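Local structure of Serine/threonine-protein kinase Tel1 (6SKY) at residues A[1921-1933]-A[2811-2823]. The protein probably phosphorylates serine or threonine followed by glutamine in its substrates, as an ATP-dependent checkpoint kinase that signals DNA damage. Sequence-based numbering, arbitrary orientation.
Sequences FENIDDPDAYYGL and TKTEGVFRRCCEF
Arg2819 lays its guanidinium flat over one face of the Tyr1931 ring. The planes are 18° apart, and Arg2819 CZ sits 4.0 Å from the ring centroid, a cation-pi stack. Phe2823, one helical turn on, meets the opposite face of the guanidinium with its ring edge, through CZ. The edge of the same group meets Asp1928. Arg2819 NH1 donates to Asp1928 OD1 at 3.2 Å, and Arg2819 NE adds a weak bond to that oxygen. The carboxylate plane stands 75° from the guanidinium. The arginine chain bends at chi2 (-109°) and again at chi3, which lays its end over the tyrosine. Asp1928 OD1 also pairs with Arg2642, while Asp1928 OD2 lies 3.7 Å from Cys2820 SG. Gly1932 and Gly2815 bring the two backbones together, with CA atoms 3.6 Å apart. Beside them, Thr2811 CG2 touches Gly1932 O at 3.3 Å. A leucine in place of Arg2819 would probably leave Tyr1931 without its cationic partner and Asp1928 relying more on Arg2642. The contact joins a FAT-region turn to the start of kinase-domain helix 2816-2828, away from the nucleotide. The buried carboxylate of Asp1928 is thus probably balanced by two arginines, one of them stacked on Tyr1931 and met on its other face by the edge of Phe2823.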
ATOM      1  N   PHE A1921     -21.382  22.001  -0.237  1.00 32.99           N
ATOM      2  CA  PHE A1921     -20.441  21.067  -0.838  1.00 32.99           C
ATOM      3  C   PHE A1921     -20.682  19.621  -0.444  1.00 32.99           C
ATOM      4  O   PHE A1921     -20.237  18.725  -1.162  1.00 32.99           O
ATOM      5  CB  PHE A1921     -19.013  21.461  -0.489  1.00 32.99           C
ATOM      6  CG  PHE A1921     -18.483  22.560  -1.337  1.00 32.99           C
ATOM      7  CD1 PHE A1921     -18.810  22.628  -2.669  1.00 32.99           C
ATOM      8  CD2 PHE A1921     -17.671  23.528  -0.810  1.00 32.99           C
ATOM      9  CE1 PHE A1921     -18.334  23.634  -3.448  1.00 32.99           C
ATOM     10  CE2 PHE A1921     -17.199  24.539  -1.592  1.00 32.99           C
ATOM     11  CZ  PHE A1921     -17.527  24.592  -2.905  1.00 32.99           C
ATOM     12  N   GLU A1922     -21.372  19.362   0.665  1.00 36.37           N
ATOM     13  CA  GLU A1922     -21.736  17.985   0.970  1.00 36.37           C
ATOM     14  C   GLU A1922     -22.769  17.445  -0.004  1.00 36.37           C
ATOM     15  O   GLU A1922     -22.842  16.232  -0.214  1.00 36.37           O
ATOM     16  CB  GLU A1922     -22.279  17.884   2.388  1.00 36.37           C
ATOM     17  CG  GLU A1922     -21.234  17.903   3.460  1.00 36.37           C
ATOM     18  CD  GLU A1922     -21.832  18.105   4.831  1.00 36.37           C
ATOM     19  OE1 GLU A1922     -23.066  18.260   4.923  1.00 36.37           O
ATOM     20  OE2 GLU A1922     -21.073  18.117   5.819  1.00 36.37           O
ATOM     21  N   ASN A1923     -23.577  18.319  -0.599  1.00 32.16           N
ATOM     22  CA  ASN A1923     -24.732  17.896  -1.367  1.00 32.16           C
ATOM     23  C   ASN A1923     -24.633  18.182  -2.853  1.00 32.16           C
ATOM     24  O   ASN A1923     -25.353  17.552  -3.628  1.00 32.16           O
ATOM     25  CB  ASN A1923     -25.994  18.570  -0.829  1.00 32.16           C
ATOM     26  CG  ASN A1923     -26.211  18.300   0.626  1.00 32.16           C
ATOM     27  OD1 ASN A1923     -26.647  17.221   1.005  1.00 32.16           O
ATOM     28  ND2 ASN A1923     -25.912  19.279   1.457  1.00 32.16           N
ATOM     29  N   ILE A1924     -23.783  19.115  -3.271  1.00 31.81           N
ATOM     30  CA  ILE A1924     -23.647  19.373  -4.691  1.00 31.81           C
ATOM     31  C   ILE A1924     -23.070  18.137  -5.370  1.00 31.81           C
ATOM     32  O   ILE A1924     -22.407  17.300  -4.750  1.00 31.81           O
ATOM     33  CB  ILE A1924     -22.781  20.613  -4.951  1.00 31.81           C
ATOM     34  CG1 ILE A1924     -23.251  21.333  -6.202  1.00 31.81           C
ATOM     35  CG2 ILE A1924     -21.332  20.237  -5.110  1.00 31.81           C
ATOM     36  CD1 ILE A1924     -22.696  22.694  -6.327  1.00 31.81           C
ATOM     37  N   ASP A1925     -23.345  18.017  -6.665  1.00 38.18           N
ATOM     38  CA  ASP A1925     -23.090  16.783  -7.403  1.00 38.18           C
ATOM     39  C   ASP A1925     -21.782  16.904  -8.180  1.00 38.18           C
ATOM     40  O   ASP A1925     -21.758  17.081  -9.397  1.00 38.18           O
ATOM     41  CB  ASP A1925     -24.265  16.472  -8.318  1.00 38.18           C
ATOM     42  CG  ASP A1925     -24.147  15.121  -8.968  1.00 38.18           C
ATOM     43  OD1 ASP A1925     -23.278  14.335  -8.543  1.00 38.18           O
ATOM     44  OD2 ASP A1925     -24.918  14.840  -9.908  1.00 38.18           O
ATOM     45  N   ASP A1926     -20.674  16.778  -7.456  1.00 39.60           N
ATOM     46  CA  ASP A1926     -19.367  16.729  -8.066  1.00 39.60           C
ATOM     47  C   ASP A1926     -18.518  15.814  -7.204  1.00 39.60           C
ATOM     48  O   ASP A1926     -18.647  15.846  -5.974  1.00 39.60           O
ATOM     49  CB  ASP A1926     -18.707  18.104  -8.173  1.00 39.60           C
ATOM     50  CG  ASP A1926     -17.717  18.184  -9.316  1.00 39.60           C
ATOM     51  OD1 ASP A1926     -18.112  17.881 -10.457  1.00 39.60           O
ATOM     52  OD2 ASP A1926     -16.549  18.550  -9.084  1.00 39.60           O
ATOM     53  N   PRO A1927     -17.658  14.993  -7.802  1.00 34.78           N
ATOM     54  CA  PRO A1927     -16.806  14.128  -6.983  1.00 34.78           C
ATOM     55  C   PRO A1927     -15.772  14.883  -6.162  1.00 34.78           C
ATOM     56  O   PRO A1927     -15.473  14.458  -5.042  1.00 34.78           O
ATOM     57  CB  PRO A1927     -16.137  13.211  -8.016  1.00 34.78           C
ATOM     58  CG  PRO A1927     -16.913  13.365  -9.256  1.00 34.78           C
ATOM     59  CD  PRO A1927     -17.493  14.729  -9.238  1.00 34.78           C
ATOM     60  N   ASP A1928     -15.225  15.990  -6.663  1.00 29.50           N
ATOM     61  CA  ASP A1928     -14.026  16.575  -6.083  1.00 29.50           C
ATOM     62  C   ASP A1928     -14.241  17.878  -5.335  1.00 29.50           C
ATOM     63  O   ASP A1928     -13.319  18.327  -4.659  1.00 29.50           O
ATOM     64  CB  ASP A1928     -12.979  16.825  -7.172  1.00 29.50           C
ATOM     65  CG  ASP A1928     -12.694  15.601  -7.999  1.00 29.50           C
ATOM     66  OD1 ASP A1928     -12.765  14.484  -7.457  1.00 29.50           O
ATOM     67  OD2 ASP A1928     -12.397  15.757  -9.198  1.00 29.50           O
ATOM     68  N   ALA A1929     -15.410  18.502  -5.436  1.00 30.57           N
ATOM     69  CA  ALA A1929     -15.563  19.850  -4.898  1.00 30.57           C
ATOM     70  C   ALA A1929     -15.453  19.870  -3.379  1.00 30.57           C
ATOM     71  O   ALA A1929     -14.861  20.791  -2.808  1.00 30.57           O
ATOM     72  CB  ALA A1929     -16.893  20.436  -5.347  1.00 30.57           C
ATOM     73  N   TYR A1930     -16.007  18.855  -2.716  1.00 32.73           N
ATOM     74  CA  TYR A1930     -16.002  18.789  -1.260  1.00 32.73           C
ATOM     75  C   TYR A1930     -14.614  18.957  -0.674  1.00 32.73           C
ATOM     76  O   TYR A1930     -14.464  19.523   0.411  1.00 32.73           O
ATOM     77  CB  TYR A1930     -16.589  17.456  -0.816  1.00 32.73           C
ATOM     78  CG  TYR A1930     -16.566  17.222   0.668  1.00 32.73           C
ATOM     79  CD1 TYR A1930     -17.513  17.795   1.493  1.00 32.73           C
ATOM     80  CD2 TYR A1930     -15.606  16.409   1.244  1.00 32.73           C
ATOM     81  CE1 TYR A1930     -17.499  17.582   2.839  1.00 32.73           C
ATOM     82  CE2 TYR A1930     -15.586  16.191   2.593  1.00 32.73           C
ATOM     83  CZ  TYR A1930     -16.536  16.777   3.384  1.00 32.73           C
ATOM     84  OH  TYR A1930     -16.526  16.564   4.735  1.00 32.73           O
ATOM     85  N   TYR A1931     -13.591  18.477  -1.367  1.00 29.61           N
ATOM     86  CA  TYR A1931     -12.238  18.486  -0.837  1.00 29.61           C
ATOM     87  C   TYR A1931     -11.584  19.851  -0.892  1.00 29.61           C
ATOM     88  O   TYR A1931     -10.480  20.006  -0.373  1.00 29.61           O
ATOM     89  CB  TYR A1931     -11.383  17.483  -1.594  1.00 29.61           C
ATOM     90  CG  TYR A1931     -11.939  16.095  -1.544  1.00 29.61           C
ATOM     91  CD1 TYR A1931     -11.546  15.210  -0.569  1.00 29.61           C
ATOM     92  CD2 TYR A1931     -12.869  15.675  -2.463  1.00 29.61           C
ATOM     93  CE1 TYR A1931     -12.059  13.946  -0.517  1.00 29.61           C
ATOM     94  CE2 TYR A1931     -13.388  14.415  -2.419  1.00 29.61           C
ATOM     95  CZ  TYR A1931     -12.982  13.555  -1.444  1.00 29.61           C
ATOM     96  OH  TYR A1931     -13.501  12.288  -1.403  1.00 29.61           O
ATOM     97  N   GLY A1932     -12.224  20.837  -1.499  1.00 28.84           N
ATOM     98  CA  GLY A1932     -11.639  22.156  -1.545  1.00 28.84           C
ATOM     99  C   GLY A1932     -11.976  23.031  -0.385  1.00 28.84           C
ATOM    100  O   GLY A1932     -11.396  24.105  -0.237  1.00 28.84           O
ATOM    101  N   LEU A1933     -12.904  22.592   0.449  1.00 36.81           N
ATOM    102  CA  LEU A1933     -13.318  23.343   1.618  1.00 36.81           C
ATOM    103  C   LEU A1933     -12.360  23.091   2.769  1.00 36.81           C
ATOM    104  O   LEU A1933     -11.940  21.959   3.005  1.00 36.81           O
ATOM    105  CB  LEU A1933     -14.729  22.934   2.013  1.00 36.81           C
ATOM    106  CG  LEU A1933     -15.492  23.857   2.944  1.00 36.81           C
ATOM    107  CD1 LEU A1933     -15.854  25.131   2.225  1.00 36.81           C
ATOM    108  CD2 LEU A1933     -16.711  23.139   3.414  1.00 36.81           C
ATOM    109  N   THR A2811     -12.791  28.043  -3.978  1.00 26.55           N
ATOM    110  CA  THR A2811     -11.676  27.218  -3.518  1.00 26.55           C
ATOM    111  C   THR A2811     -10.675  27.204  -4.657  1.00 26.55           C
ATOM    112  O   THR A2811     -10.843  26.492  -5.642  1.00 26.55           O
ATOM    113  CB  THR A2811     -12.138  25.813  -3.172  1.00 26.55           C
ATOM    114  OG1 THR A2811     -12.477  25.123  -4.376  1.00 26.55           O
ATOM    115  CG2 THR A2811     -13.356  25.865  -2.294  1.00 26.55           C
ATOM    116  N   LYS A2812      -9.632  28.017  -4.538  1.00 25.13           N
ATOM    117  CA  LYS A2812      -8.883  28.419  -5.717  1.00 25.13           C
ATOM    118  C   LYS A2812      -8.196  27.261  -6.428  1.00 25.13           C
ATOM    119  O   LYS A2812      -8.644  26.849  -7.495  1.00 25.13           O
ATOM    120  CB  LYS A2812      -7.880  29.489  -5.313  1.00 25.13           C
ATOM    121  CG  LYS A2812      -8.505  30.537  -4.429  1.00 25.13           C
ATOM    122  CD  LYS A2812      -7.885  31.897  -4.620  1.00 25.13           C
ATOM    123  CE  LYS A2812      -6.486  31.953  -4.064  1.00 25.13           C
ATOM    124  NZ  LYS A2812      -5.932  33.328  -4.139  1.00 25.13           N
ATOM    125  N   THR A2813      -7.163  26.678  -5.827  1.00 25.60           N
ATOM    126  CA  THR A2813      -6.512  25.515  -6.407  1.00 25.60           C
ATOM    127  C   THR A2813      -6.867  24.222  -5.700  1.00 25.60           C
ATOM    128  O   THR A2813      -6.643  23.150  -6.259  1.00 25.60           O
ATOM    129  CB  THR A2813      -4.984  25.677  -6.401  1.00 25.60           C
ATOM    130  OG1 THR A2813      -4.594  26.542  -5.331  1.00 25.60           O
ATOM    131  CG2 THR A2813      -4.507  26.266  -7.697  1.00 25.60           C
ATOM    132  N   GLU A2814      -7.415  24.298  -4.497  1.00 26.49           N
ATOM    133  CA  GLU A2814      -7.869  23.114  -3.795  1.00 26.49           C
ATOM    134  C   GLU A2814      -9.151  22.587  -4.414  1.00 26.49           C
ATOM    135  O   GLU A2814      -9.922  23.323  -5.024  1.00 26.49           O
ATOM    136  CB  GLU A2814      -8.108  23.443  -2.335  1.00 26.49           C
ATOM    137  CG  GLU A2814      -7.298  24.602  -1.861  1.00 26.49           C
ATOM    138  CD  GLU A2814      -5.877  24.213  -1.578  1.00 26.49           C
ATOM    139  OE1 GLU A2814      -5.631  23.007  -1.383  1.00 26.49           O
ATOM    140  OE2 GLU A2814      -5.005  25.106  -1.545  1.00 26.49           O
ATOM    141  N   GLY A2815      -9.388  21.301  -4.246  1.00 21.57           N
ATOM    142  CA  GLY A2815     -10.623  20.747  -4.740  1.00 21.57           C
ATOM    143  C   GLY A2815     -10.473  20.105  -6.092  1.00 21.57           C
ATOM    144  O   GLY A2815      -9.750  19.128  -6.224  1.00 21.57           O
ATOM    145  N   VAL A2816     -11.129  20.655  -7.108  1.00 21.77           N
ATOM    146  CA  VAL A2816     -11.168  19.994  -8.405  1.00 21.77           C
ATOM    147  C   VAL A2816      -9.806  20.037  -9.080  1.00 21.77           C
ATOM    148  O   VAL A2816      -9.356  19.043  -9.654  1.00 21.77           O
ATOM    149  CB  VAL A2816     -12.262  20.620  -9.282  1.00 21.77           C
ATOM    150  CG1 VAL A2816     -12.292  19.977 -10.639  1.00 21.77           C
ATOM    151  CG2 VAL A2816     -13.592  20.478  -8.621  1.00 21.77           C
ATOM    152  N   PHE A2817      -9.118  21.174  -9.013  1.00 18.25           N
ATOM    153  CA  PHE A2817      -7.869  21.312  -9.752  1.00 18.25           C
ATOM    154  C   PHE A2817      -6.793  20.398  -9.195  1.00 18.25           C
ATOM    155  O   PHE A2817      -6.125  19.686  -9.946  1.00 18.25           O
ATOM    156  CB  PHE A2817      -7.395  22.761  -9.735  1.00 18.25           C
ATOM    157  CG  PHE A2817      -6.096  22.971 -10.440  1.00 18.25           C
ATOM    158  CD1 PHE A2817      -6.029  22.941 -11.810  1.00 18.25           C
ATOM    159  CD2 PHE A2817      -4.939  23.188  -9.733  1.00 18.25           C
ATOM    160  CE1 PHE A2817      -4.845  23.123 -12.452  1.00 18.25           C
ATOM    161  CE2 PHE A2817      -3.758  23.369 -10.379  1.00 18.25           C
ATOM    162  CZ  PHE A2817      -3.713  23.335 -11.739  1.00 18.25           C
ATOM    163  N   ARG A2818      -6.605  20.403  -7.880  1.00 18.51           N
ATOM    164  CA  ARG A2818      -5.537  19.612  -7.288  1.00 18.51           C
ATOM    165  C   ARG A2818      -5.821  18.121  -7.387  1.00 18.51           C
ATOM    166  O   ARG A2818      -4.917  17.329  -7.673  1.00 18.51           O
ATOM    167  CB  ARG A2818      -5.346  20.037  -5.844  1.00 18.51           C
ATOM    168  CG  ARG A2818      -4.011  19.705  -5.290  1.00 18.51           C
ATOM    169  CD  ARG A2818      -3.865  20.245  -3.902  1.00 18.51           C
ATOM    170  NE  ARG A2818      -3.761  21.694  -3.894  1.00 18.51           N
ATOM    171  CZ  ARG A2818      -2.617  22.355  -3.818  1.00 18.51           C
ATOM    172  NH1 ARG A2818      -2.616  23.673  -3.814  1.00 18.51           N
ATOM    173  NH2 ARG A2818      -1.478  21.696  -3.742  1.00 18.51           N
ATOM    174  N   ARG A2819      -7.074  17.718  -7.191  1.00 22.26           N
ATOM    175  CA  ARG A2819      -7.423  16.312  -7.327  1.00 22.26           C
ATOM    176  C   ARG A2819      -7.272  15.840  -8.762  1.00 22.26           C
ATOM    177  O   ARG A2819      -6.835  14.715  -9.002  1.00 22.26           O
ATOM    178  CB  ARG A2819      -8.844  16.068  -6.840  1.00 22.26           C
ATOM    179  CG  ARG A2819      -9.053  16.332  -5.382  1.00 22.26           C
ATOM    180  CD  ARG A2819      -9.265  15.073  -4.619  1.00 22.26           C
ATOM    181  NE  ARG A2819     -10.461  14.371  -5.049  1.00 22.26           N
ATOM    182  CZ  ARG A2819     -10.761  13.137  -4.674  1.00 22.26           C
ATOM    183  NH1 ARG A2819     -11.867  12.558  -5.109  1.00 22.26           N
ATOM    184  NH2 ARG A2819      -9.948  12.481  -3.870  1.00 22.26           N
ATOM    185  N   CYS A2820      -7.617  16.680  -9.733  1.00 22.40           N
ATOM    186  CA  CYS A2820      -7.490  16.257 -11.119  1.00 22.40           C
ATOM    187  C   CYS A2820      -6.045  16.256 -11.581  1.00 22.40           C
ATOM    188  O   CYS A2820      -5.666  15.409 -12.391  1.00 22.40           O
ATOM    189  CB  CYS A2820      -8.343  17.143 -12.017  1.00 22.40           C
ATOM    190  SG  CYS A2820     -10.094  16.812 -11.872  1.00 22.40           S
ATOM    191  N   CYS A2821      -5.224  17.170 -11.068  1.00 17.76           N
ATOM    192  CA  CYS A2821      -3.786  17.086 -11.286  1.00 17.76           C
ATOM    193  C   CYS A2821      -3.228  15.778 -10.752  1.00 17.76           C
ATOM    194  O   CYS A2821      -2.421  15.124 -11.418  1.00 17.76           O
ATOM    195  CB  CYS A2821      -3.086  18.266 -10.621  1.00 17.76           C
ATOM    196  SG  CYS A2821      -3.142  19.799 -11.503  1.00 17.76           S
ATOM    197  N   GLU A2822      -3.657  15.368  -9.560  1.00 22.51           N
ATOM    198  CA  GLU A2822      -3.146  14.132  -8.977  1.00 22.51           C
ATOM    199  C   GLU A2822      -3.613  12.906  -9.746  1.00 22.51           C
ATOM    200  O   GLU A2822      -2.830  11.981  -9.961  1.00 22.51           O
ATOM    201  CB  GLU A2822      -3.550  14.036  -7.513  1.00 22.51           C
ATOM    202  CG  GLU A2822      -2.719  14.910  -6.611  1.00 22.51           C
ATOM    203  CD  GLU A2822      -3.361  15.148  -5.267  1.00 22.51           C
ATOM    204  OE1 GLU A2822      -4.359  14.474  -4.955  1.00 22.51           O
ATOM    205  OE2 GLU A2822      -2.874  16.020  -4.520  1.00 22.51           O
ATOM    206  N   PHE A2823      -4.874  12.871 -10.174  1.00 20.59           N
ATOM    207  CA  PHE A2823      -5.346  11.740 -10.969  1.00 20.59           C
ATOM    208  C   PHE A2823      -4.629  11.661 -12.307  1.00 20.59           C
ATOM    209  O   PHE A2823      -4.239  10.575 -12.745  1.00 20.59           O
ATOM    210  CB  PHE A2823      -6.851  11.835 -11.196  1.00 20.59           C
ATOM    211  CG  PHE A2823      -7.661  11.633  -9.968  1.00 20.59           C
ATOM    212  CD1 PHE A2823      -7.343  10.643  -9.072  1.00 20.59           C
ATOM    213  CD2 PHE A2823      -8.742  12.438  -9.703  1.00 20.59           C
ATOM    214  CE1 PHE A2823      -8.087  10.464  -7.937  1.00 20.59           C
ATOM    215  CE2 PHE A2823      -9.482  12.260  -8.567  1.00 20.59           C
ATOM    216  CZ  PHE A2823      -9.153  11.273  -7.688  1.00 20.59           C
TER